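Local structure of iron-regulated outer membrane protein (Neisseria meningitidis, 4B7O) at residues Y132-F137 with V281-T286; A142-V147 with I167-V172; V323-A328 with N367-L372; K472-K477 with R523-I528. The protein is a TonB-dependent transporter of the outer membrane that takes up iron, probably as a siderophore complex, through a beta-barrel closed by an internal plug domain. One frame throughout, in Å; residues are numbered along the deposited sequence.

How the interactions relate
Interactions 1 and 2 involve the plug, whereas interactions 3 and 4 lie wholly in the barrel. Interaction 2 is buried pairing of two plug strands with valine, isoleucine and alanine side chains packed on one side; interaction 3 is the same antiparallel pairing near an end of two barrel strands, at the surface, where aspartate, asparagine and lysine line one face and a glutamate-arginine salt bridge lies near the bulge. Both carry a beta bulge. Interactions 1 and 4 are contacts made by loops and type I turns around a histidine, the first joining plug to barrel and partly buried, the second buried, between a barrel turn and a short strand. Their centres lie about 23 Å apart.

Interaction 1. Residues Y132-F137 with V281-T286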
# COMPACT_ATOMS: atom_id res chain seq x y z
N TYR A 132 -13.65 2.96 7.26
CA TYR A 132 -13.76 2.51 5.88
C TYR A 132 -13.91 3.70 4.95
O TYR A 132 -13.81 3.55 3.72
CB TYR A 132 -14.88 1.43 5.70
CG TYR A 132 -16.26 1.98 5.86
CD1 TYR A 132 -16.84 2.16 7.15
CD2 TYR A 132 -16.99 2.41 4.75
CE1 TYR A 132 -18.11 2.71 7.30
CE2 TYR A 132 -18.27 2.95 4.89
CZ TYR A 132 -18.82 3.10 6.16
OH TYR A 132 -20.06 3.68 6.26
N HIS A 133 -14.15 4.87 5.54
CA HIS A 133 -14.32 6.14 4.79
C HIS A 133 -13.01 6.79 4.44
O HIS A 133 -12.98 7.94 4.00
CB HIS A 133 -15.18 7.11 5.60
CG HIS A 133 -16.65 6.83 5.50
ND1 HIS A 133 -17.33 7.01 4.37
CD2 HIS A 133 -17.56 6.37 6.44
CE1 HIS A 133 -18.63 6.68 4.55
NE2 HIS A 133 -18.77 6.29 5.82
N GLN A 134 -11.92 6.09 4.65
CA GLN A 134 -10.61 6.57 4.32
C GLN A 134 -9.71 5.40 3.96
O GLN A 134 -10.01 4.24 4.33
CB GLN A 134 -10.04 7.32 5.50
CG GLN A 134 -9.67 6.48 6.70
CD GLN A 134 -9.37 7.40 7.89
OE1 GLN A 134 -10.22 8.19 8.29
NE2 GLN A 134 -8.16 7.33 8.40
N GLY A 135 -8.63 5.69 3.24
CA GLY A 135 -7.75 4.62 2.78
C GLY A 135 -6.77 4.29 3.89
O GLY A 135 -6.57 5.08 4.82
N ARG A 136 -6.13 3.13 3.81
CA ARG A 136 -5.13 2.80 4.78
C ARG A 136 -3.87 3.69 4.57
O ARG A 136 -3.59 4.14 3.46
CB ARG A 136 -4.83 1.31 4.69
CG ARG A 136 -6.04 0.47 5.14
CD ARG A 136 -5.74 -1.01 4.88
NE ARG A 136 -6.52 -1.96 5.67
CZ ARG A 136 -7.79 -2.29 5.43
NH1 ARG A 136 -8.49 -1.75 4.43
NH2 ARG A 136 -8.36 -3.19 6.22
N PHE A 137 -3.14 3.96 5.64
CA PHE A 137 -2.00 4.91 5.60
C PHE A 137 -0.97 4.52 4.54
O PHE A 137 -0.48 3.36 4.53
CB PHE A 137 -1.32 4.95 6.99
CG PHE A 137 -0.43 6.15 7.19
CD1 PHE A 137 0.90 6.18 6.70
CD2 PHE A 137 -0.93 7.29 7.85
CE1 PHE A 137 1.70 7.32 6.85
CE2 PHE A 137 -0.13 8.42 8.00
CZ PHE A 137 1.19 8.44 7.51
N VAL A 281 -15.08 14.16 8.52
CA VAL A 281 -15.35 12.91 9.22
C VAL A 281 -14.98 11.74 8.30
O VAL A 281 -14.19 10.89 8.68
CB VAL A 281 -16.79 12.84 9.81
CG1 VAL A 281 -17.10 11.43 10.35
CG2 VAL A 281 -16.90 13.86 10.94
N ARG A 282 -15.52 11.76 7.08
CA ARG A 282 -15.20 10.85 5.99
C ARG A 282 -14.15 11.40 5.03
O ARG A 282 -14.46 12.13 4.08
CB ARG A 282 -16.45 10.62 5.18
CG ARG A 282 -17.64 10.20 6.01
CD ARG A 282 -18.86 10.43 5.16
NE ARG A 282 -20.04 10.51 5.98
CZ ARG A 282 -20.28 11.50 6.84
NH1 ARG A 282 -19.39 12.49 6.99
NH2 ARG A 282 -21.39 11.51 7.58
N GLU A 283 -12.89 11.03 5.25
CA GLU A 283 -11.84 11.65 4.47
C GLU A 283 -12.03 11.39 2.96
O GLU A 283 -11.60 12.19 2.16
CB GLU A 283 -10.48 11.22 5.00
CG GLU A 283 -10.13 11.74 6.39
CD GLU A 283 -8.64 11.61 6.71
OE1 GLU A 283 -7.88 11.10 5.83
OE2 GLU A 283 -8.19 12.02 7.81
N GLU A 284 -12.70 10.32 2.55
CA GLU A 284 -13.01 10.13 1.10
C GLU A 284 -13.91 11.20 0.46
O GLU A 284 -13.96 11.28 -0.77
CB GLU A 284 -13.59 8.73 0.81
CG GLU A 284 -14.96 8.41 1.43
CD GLU A 284 -15.44 6.96 1.19
OE1 GLU A 284 -15.36 6.50 0.04
OE2 GLU A 284 -15.92 6.27 2.11
N PHE A 285 -14.66 11.98 1.26
CA PHE A 285 -15.47 13.09 0.67
C PHE A 285 -15.07 14.48 1.16
O PHE A 285 -14.50 14.61 2.24
CB PHE A 285 -16.96 12.92 1.03
CG PHE A 285 -17.52 11.53 0.78
CD1 PHE A 285 -17.70 11.03 -0.52
CD2 PHE A 285 -17.96 10.73 1.87
CE1 PHE A 285 -18.24 9.76 -0.71
CE2 PHE A 285 -18.52 9.48 1.68
CZ PHE A 285 -18.68 9.00 0.38
N THR A 286 -15.37 15.51 0.38
CA THR A 286 -15.32 16.91 0.89
C THR A 286 -16.74 17.40 1.26
O THR A 286 -17.68 16.62 1.28
CB THR A 286 -14.87 17.99 -0.13
OG1 THR A 286 -14.50 17.43 -1.38
CG2 THR A 286 -13.81 18.85 0.40
O HOH W 1 -12.55 8.91 7.23
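With CG of H133 beside its own backbone N (chi1 -80°) and CG of E284 between backbone N and carbonyl carbon (chi1 65°), the imidazole and the carboxylate of these two residues meet where a plug loop touches a barrel loop. R282-F285 is a type I beta turn, and its third residue grips H133 twice: E284 N donates to H133 O at 2.8 Å, nearly head-on to the carbonyl, while H133 ND1 makes a weak, bent bond of 2.8 Å to E284 OE2, the ring and carboxylate planes standing 63° apart. E284 OE1 is engaged by R725, a salt bridge that probably helps to fix the carboxylate. The imidazole is sandwiched. The aliphatic part of R282 runs alongside it, and R282 CG sits over one face, 3.6 Å from the ring centroid, in a CH-pi contact; the Y132 ring lies against the opposite face. Beside this, Q134 CB touches E283 CB at 4.0 Å. The E283 carboxylate is held by T103 of the plug and by R279 and R304. One water bridges the loops, donating to Q134 OE1 (2.7 Å) and V281 O while accepting from E283 N at 2.9 Å.

Interaction 2. Residues A142-V147 with I167-V172; sequences ALVKVV and IIAKTV
V147 and A169 face each other as an antiparallel non-hydrogen-bonded pair, and the side they share is the tightly packed part of this strand pairing in the plug. CG1 of V147, placed anti to its backbone N (chi1 178°), crosses to CG2 of I167 at 3.8 Å, and V144 CG1 meets A169 CB at 4.1 Å. The backbones are joined by three bonds. V172 N donates to L143 O at 2.9 Å, K145 N to K170 O at 2.6 Å, and K170 N to V146 O at 3.1 Å, the first two in the plane of the accepting carbonyl. Because K145 and V146 both lie opposite K170, the register slips by one residue in a classic beta bulge, where the 142-147 chain turns a corner. The other side is looser and more open to solvent: the aliphatic chain of K170 lies alongside V146, with CG 3.8 Å from V146 CG1, before its end leads away. The K145 chain runs over the backbone of 170-172, its CG 3.4 Å from T171 O. Within the four-stranded plug sheet, strand 144-150 lies between 67-73 and 166-171, and 166-171 is flanked on its other side by the parallel strand 118-121. L143, T171 and V172 press on L252 of barrel strand 246-259, while helix 174-177 approaches K145 and V172.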
# COMPACT_ATOMS: atom_id res chain seq x y z
N ALA A 142 9.70 10.27 0.93
CA ALA A 142 10.90 10.87 1.48
C ALA A 142 11.74 9.88 2.32
O ALA A 142 12.94 9.94 2.35
CB ALA A 142 10.51 12.09 2.32
N LEU A 143 11.08 8.97 2.99
CA LEU A 143 11.75 8.05 3.85
C LEU A 143 12.36 6.82 3.13
O LEU A 143 13.26 6.16 3.67
CB LEU A 143 10.71 7.57 4.86
CG LEU A 143 10.17 8.60 5.87
CD1 LEU A 143 9.04 7.94 6.63
CD2 LEU A 143 11.23 9.10 6.83
N VAL A 144 11.89 6.52 1.94
CA VAL A 144 12.23 5.25 1.33
C VAL A 144 13.49 5.31 0.46
O VAL A 144 13.85 6.35 -0.05
CB VAL A 144 11.03 4.66 0.58
CG1 VAL A 144 9.79 4.82 1.44
CG2 VAL A 144 10.84 5.35 -0.76
N LYS A 145 14.16 4.18 0.29
CA LYS A 145 15.26 4.12 -0.67
C LYS A 145 14.86 3.40 -1.97
O LYS A 145 15.39 3.68 -3.03
CB LYS A 145 16.49 3.49 -0.07
CG LYS A 145 16.38 2.02 0.23
CD LYS A 145 17.78 1.40 0.23
CE LYS A 145 17.86 0.21 1.16
NZ LYS A 145 18.74 -0.86 0.62
N VAL A 146 13.90 2.52 -1.86
CA VAL A 146 13.55 1.68 -2.93
C VAL A 146 12.06 1.37 -2.74
O VAL A 146 11.62 1.21 -1.60
CB VAL A 146 14.48 0.43 -2.83
CG1 VAL A 146 13.85 -0.75 -2.12
CG2 VAL A 146 14.94 0.01 -4.19
N VAL A 147 11.28 1.32 -3.81
CA VAL A 147 9.89 0.80 -3.79
C VAL A 147 9.74 -0.30 -4.85
O VAL A 147 10.16 -0.09 -5.98
CB VAL A 147 8.87 1.89 -4.18
CG1 VAL A 147 7.44 1.34 -4.21
CG2 VAL A 147 9.00 3.12 -3.30
N ILE A 167 2.66 -3.33 -2.04
CA ILE A 167 3.72 -2.39 -2.33
C ILE A 167 4.80 -2.64 -1.28
O ILE A 167 4.51 -2.82 -0.11
CB ILE A 167 3.19 -0.97 -2.20
CG1 ILE A 167 1.82 -0.84 -2.88
CG2 ILE A 167 4.17 0.04 -2.75
CD1 ILE A 167 1.87 -0.53 -4.36
N ILE A 168 6.06 -2.65 -1.67
CA ILE A 168 7.11 -3.06 -0.74
C ILE A 168 8.10 -1.96 -0.72
O ILE A 168 8.60 -1.59 -1.76
CB ILE A 168 7.81 -4.32 -1.26
CG1 ILE A 168 6.85 -5.47 -1.29
CG2 ILE A 168 9.08 -4.66 -0.48
CD1 ILE A 168 7.13 -6.43 -0.18
N ALA A 169 8.40 -1.42 0.43
CA ALA A 169 9.34 -0.32 0.45
C ALA A 169 10.44 -0.60 1.46
O ALA A 169 10.24 -1.36 2.40
CB ALA A 169 8.61 0.98 0.75
N LYS A 170 11.63 -0.07 1.23
CA LYS A 170 12.68 -0.18 2.21
C LYS A 170 13.11 1.22 2.51
O LYS A 170 13.25 2.06 1.58
CB LYS A 170 13.88 -0.97 1.73
CG LYS A 170 13.58 -2.39 1.29
CD LYS A 170 14.89 -3.00 0.84
CE LYS A 170 14.66 -4.18 -0.03
NZ LYS A 170 14.65 -5.37 0.86
N THR A 171 13.35 1.49 3.80
CA THR A 171 13.69 2.82 4.22
C THR A 171 15.14 3.12 3.79
O THR A 171 15.91 2.20 3.56
CB THR A 171 13.45 3.02 5.74
OG1 THR A 171 14.22 2.05 6.48
CG2 THR A 171 11.97 2.85 6.07
N VAL A 172 15.49 4.38 3.67
CA VAL A 172 16.84 4.74 3.28
C VAL A 172 17.87 4.43 4.37
O VAL A 172 17.54 4.29 5.56
CB VAL A 172 16.87 6.23 2.80
CG1 VAL A 172 16.21 7.11 3.82
CG2 VAL A 172 18.30 6.69 2.57

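Interaction 3. Residues V323-A328 with N367-L372; sequences VEKLDA and NFDSRL
L326 lays its CD1 methyl over one face of the F368 ring, 3.7 Å from the centroid and 19° off the normal, a CH-pi contact between side chains that run alongside each other. V323 CG2 approaches F368 CD1 of the same ring at 4.0 Å. L326 and F368 form a non-hydrogen-bonded antiparallel pair, flanked by the hydrogen-bonded pairs K325-D369 and D327-N367, whose side chains occupy the other face. There, N367 CG lies beside its backbone N (chi1 -49°), which lets ND2 donate to D327 OD1 at 2.7 Å and also to D327 O, while N367 OD1 is hydrogen-bonded to Y448 OH. The D327 carbonyl therefore accepts twice, from N367 N and N367 ND2, which arrive from opposite faces of its plane. D369 O likewise receives both E324 N and K325 N, the mark of a classic beta bulge. At the bulge, E324 OE1 lies over the flat of the R371 guanidinium, 3.3 Å from NE; this salt bridge rests on charge, with no N-H aimed at the oxygen. The contact belongs to the barrel wall: strand 303-320 pairs with the far side of 323-339, and strand 376-391 flanks 355-373, where the ring of Y380 meets that of F368 with the planes nearly parallel and K379 binds D369.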
# COMPACT_ATOMS: atom_id res chain seq x y z
N VAL A 323 23.10 -23.22 7.66
CA VAL A 323 22.26 -22.14 7.19
C VAL A 323 23.13 -21.17 6.37
O VAL A 323 24.10 -20.59 6.88
CB VAL A 323 21.54 -21.48 8.37
CG1 VAL A 323 21.00 -20.10 8.01
CG2 VAL A 323 20.45 -22.42 8.94
N GLU A 324 22.78 -21.06 5.08
CA GLU A 324 23.51 -20.22 4.14
C GLU A 324 23.17 -18.74 4.38
O GLU A 324 24.05 -17.87 4.33
CB GLU A 324 23.12 -20.59 2.69
CG GLU A 324 23.80 -19.70 1.63
CD GLU A 324 23.66 -20.22 0.20
OE1 GLU A 324 23.09 -21.32 0.01
OE2 GLU A 324 24.12 -19.51 -0.72
N LYS A 325 21.89 -18.48 4.63
CA LYS A 325 21.40 -17.13 4.86
C LYS A 325 20.15 -17.10 5.74
O LYS A 325 19.19 -17.87 5.54
CB LYS A 325 21.12 -16.42 3.54
CG LYS A 325 20.62 -15.02 3.73
CD LYS A 325 21.15 -14.11 2.65
CE LYS A 325 20.28 -12.86 2.55
NZ LYS A 325 21.07 -11.76 1.93
N LEU A 326 20.18 -16.21 6.73
CA LEU A 326 19.05 -15.98 7.61
C LEU A 326 18.79 -14.49 7.55
O LEU A 326 19.73 -13.67 7.65
CB LEU A 326 19.35 -16.45 9.06
CG LEU A 326 18.36 -16.14 10.22
CD1 LEU A 326 16.90 -16.56 9.97
CD2 LEU A 326 18.82 -16.72 11.56
N ASP A 327 17.55 -14.13 7.31
CA ASP A 327 17.17 -12.77 7.60
C ASP A 327 15.97 -12.79 8.59
O ASP A 327 14.99 -13.52 8.39
CB ASP A 327 16.96 -11.96 6.31
CG ASP A 327 15.47 -11.80 5.94
OD1 ASP A 327 14.66 -12.73 6.19
OD2 ASP A 327 15.11 -10.75 5.36
N ALA A 328 16.08 -12.02 9.68
CA ALA A 328 14.96 -11.91 10.63
C ALA A 328 14.65 -10.48 10.88
O ALA A 328 15.52 -9.63 10.89
CB ALA A 328 15.35 -12.53 11.93
N ASN A 367 13.53 -15.98 8.40
CA ASN A 367 13.62 -16.66 7.12
C ASN A 367 15.00 -17.31 6.97
O ASN A 367 16.01 -16.61 6.98
CB ASN A 367 13.34 -15.64 6.01
CG ASN A 367 12.04 -14.83 6.28
OD1 ASN A 367 10.91 -15.30 6.02
ND2 ASN A 367 12.21 -13.62 6.84
N PHE A 368 15.02 -18.64 6.89
CA PHE A 368 16.25 -19.43 6.65
C PHE A 368 16.42 -19.99 5.23
O PHE A 368 15.45 -20.50 4.63
CB PHE A 368 16.25 -20.65 7.56
CG PHE A 368 16.13 -20.35 9.00
CD1 PHE A 368 17.28 -20.12 9.78
CD2 PHE A 368 14.87 -20.33 9.62
CE1 PHE A 368 17.17 -19.88 11.15
CE2 PHE A 368 14.75 -20.09 11.00
CZ PHE A 368 15.91 -19.87 11.75
N ASP A 369 17.68 -19.95 4.77
CA ASP A 369 18.16 -20.64 3.56
C ASP A 369 19.29 -21.65 3.80
O ASP A 369 20.41 -21.27 4.20
CB ASP A 369 18.73 -19.63 2.59
CG ASP A 369 17.71 -18.63 2.13
OD1 ASP A 369 16.51 -18.93 2.20
OD2 ASP A 369 18.13 -17.54 1.67
N SER A 370 19.01 -22.91 3.50
CA SER A 370 20.06 -23.95 3.39
C SER A 370 20.16 -24.54 1.94
O SER A 370 19.17 -25.04 1.35
CB SER A 370 19.87 -25.10 4.39
OG SER A 370 18.81 -24.86 5.27
N ARG A 371 21.37 -24.42 1.40
CA ARG A 371 21.81 -25.04 0.17
C ARG A 371 21.79 -26.58 0.27
O ARG A 371 22.33 -27.17 1.20
CB ARG A 371 23.23 -24.56 -0.10
CG ARG A 371 23.83 -25.13 -1.35
CD ARG A 371 24.34 -24.02 -2.26
NE ARG A 371 23.25 -23.16 -2.71
CZ ARG A 371 23.41 -21.95 -3.23
NH1 ARG A 371 24.63 -21.43 -3.37
NH2 ARG A 371 22.33 -21.24 -3.58
N LEU A 372 21.14 -27.23 -0.68
CA LEU A 372 21.10 -28.66 -0.71
C LEU A 372 22.03 -29.23 -1.75
O LEU A 372 22.53 -30.33 -1.59
CB LEU A 372 19.69 -29.12 -0.97
CG LEU A 372 18.93 -29.31 0.33
CD1 LEU A 372 19.42 -28.41 1.47
CD2 LEU A 372 17.45 -29.16 0.06

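Interaction 4. Residues K472-K477 with R523-I528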
# COMPACT_ATOMS: atom_id res chain seq x y z
N LYS A 472 -9.72 -12.37 18.24
CA LYS A 472 -10.50 -12.06 19.44
C LYS A 472 -11.23 -10.77 19.23
O LYS A 472 -10.62 -9.69 19.24
CB LYS A 472 -9.58 -12.04 20.66
CG LYS A 472 -10.28 -12.18 22.02
CD LYS A 472 -10.08 -10.93 22.88
CE LYS A 472 -11.24 -9.97 22.65
NZ LYS A 472 -11.08 -8.58 23.18
N THR A 473 -12.53 -10.87 18.97
CA THR A 473 -13.33 -9.70 18.73
C THR A 473 -13.50 -8.94 20.04
O THR A 473 -12.99 -9.37 21.07
CB THR A 473 -14.73 -10.10 18.27
OG1 THR A 473 -14.97 -11.48 18.63
CG2 THR A 473 -14.90 -9.89 16.74
N HIS A 474 -14.22 -7.81 20.00
CA HIS A 474 -14.34 -6.95 21.18
C HIS A 474 -15.35 -7.39 22.17
O HIS A 474 -15.64 -6.67 23.08
CB HIS A 474 -14.57 -5.47 20.85
CG HIS A 474 -15.93 -5.18 20.29
ND1 HIS A 474 -16.28 -3.94 19.89
CD2 HIS A 474 -17.02 -6.00 20.02
CE1 HIS A 474 -17.53 -3.95 19.39
NE2 HIS A 474 -17.99 -5.21 19.47
N ASP A 475 -15.92 -8.57 21.98
CA ASP A 475 -16.78 -9.16 23.01
C ASP A 475 -16.10 -10.34 23.67
O ASP A 475 -16.77 -11.18 24.26
CB ASP A 475 -18.16 -9.53 22.45
CG ASP A 475 -18.07 -10.45 21.22
OD1 ASP A 475 -16.95 -10.95 20.90
OD2 ASP A 475 -19.14 -10.67 20.59
N GLY A 476 -14.78 -10.42 23.56
CA GLY A 476 -14.02 -11.56 24.10
C GLY A 476 -14.10 -12.85 23.30
O GLY A 476 -13.34 -13.77 23.55
N LYS A 477 -15.02 -12.91 22.32
CA LYS A 477 -15.26 -14.12 21.51
C LYS A 477 -14.13 -14.43 20.53
O LYS A 477 -13.76 -13.58 19.68
CB LYS A 477 -16.58 -14.03 20.75
CG LYS A 477 -16.82 -15.25 19.86
CD LYS A 477 -17.98 -14.94 18.92
CE LYS A 477 -18.65 -16.19 18.35
NZ LYS A 477 -19.76 -15.68 17.47
N ARG A 523 -22.04 1.83 18.17
CA ARG A 523 -22.95 1.62 17.08
C ARG A 523 -23.37 0.19 17.01
O ARG A 523 -24.23 -0.15 16.21
CB ARG A 523 -22.33 2.06 15.80
CG ARG A 523 -22.33 3.56 15.61
CD ARG A 523 -22.89 3.80 14.21
NE ARG A 523 -23.08 5.21 13.89
CZ ARG A 523 -22.58 5.80 12.81
NH1 ARG A 523 -21.89 5.08 11.94
NH2 ARG A 523 -22.80 7.10 12.61
N GLY A 524 -22.79 -0.65 17.85
CA GLY A 524 -23.25 -2.03 17.88
C GLY A 524 -22.13 -2.98 18.18
O GLY A 524 -20.96 -2.60 18.15
N ILE A 525 -22.49 -4.22 18.51
CA ILE A 525 -21.46 -5.19 18.79
C ILE A 525 -21.07 -5.75 17.45
O ILE A 525 -21.92 -5.82 16.53
CB ILE A 525 -21.92 -6.33 19.71
CG1 ILE A 525 -22.46 -5.78 21.03
CG2 ILE A 525 -20.73 -7.22 20.04
CD1 ILE A 525 -21.53 -4.77 21.70
N ILE A 526 -19.78 -6.07 17.32
CA ILE A 526 -19.22 -6.65 16.11
C ILE A 526 -18.47 -7.89 16.52
O ILE A 526 -17.32 -7.83 16.98
CB ILE A 526 -18.17 -5.75 15.44
CG1 ILE A 526 -18.78 -4.40 15.01
CG2 ILE A 526 -17.51 -6.53 14.31
CD1 ILE A 526 -19.88 -4.45 13.97
N SER A 527 -19.14 -9.02 16.31
CA SER A 527 -18.57 -10.32 16.64
C SER A 527 -17.95 -11.06 15.40
O SER A 527 -17.79 -10.50 14.30
CB SER A 527 -19.65 -11.16 17.35
OG SER A 527 -19.06 -12.20 18.11
N ILE A 528 -17.61 -12.32 15.58
CA ILE A 528 -17.22 -13.16 14.47
C ILE A 528 -17.98 -14.48 14.60
O ILE A 528 -18.08 -15.02 15.70
CB ILE A 528 -15.72 -13.41 14.51
CG1 ILE A 528 -15.26 -14.24 13.31
CG2 ILE A 528 -15.32 -14.02 15.84
CD1 ILE A 528 -13.75 -14.26 13.14
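T473-G476 form a type I beta turn between barrel strands 458-472 and 478-493, set against the short strand 525-528, with the CA atoms of T473 and S527 5.7 Å apart. The turn is braced from within: K477 O accepts from both T473 N and T473 OG1, and D475 OD1 takes K477 N in an Asx turn, the donor lying well above the carboxylate plane. G476, at positive phi (75°), takes the chain through the end of the turn. Contacts across the interface rest on side chains of the turn and of K477 just after it. H474, its CG lying between the backbone N and the carbonyl carbon (chi1 71°), brings NE2 to I526 N and accepts a straight bond of 2.9 Å (169° at the hydrogen), although the donor is tilted from the ring plane. Its ND1 pairs with T519 O, so both ring nitrogens are engaged and the rotation of the imidazole is fixed. G524 O and I525 lie at the ring's edge, with I525 CG2 3.4 Å from NE2. T473 turns its CG2 methyl onto I526 O at 3.2 Å. Strand 525-528 itself pairs in parallel with barrel strand 578-600. Further along the strand, S527 OG donates to D475 OD2 on its syn side at 2.9 Å, and the extended K477 chain passes that hydroxyl to I528 O, which NZ meets in a hydrogen bond modelled at a doubtfully short 2.5 Å.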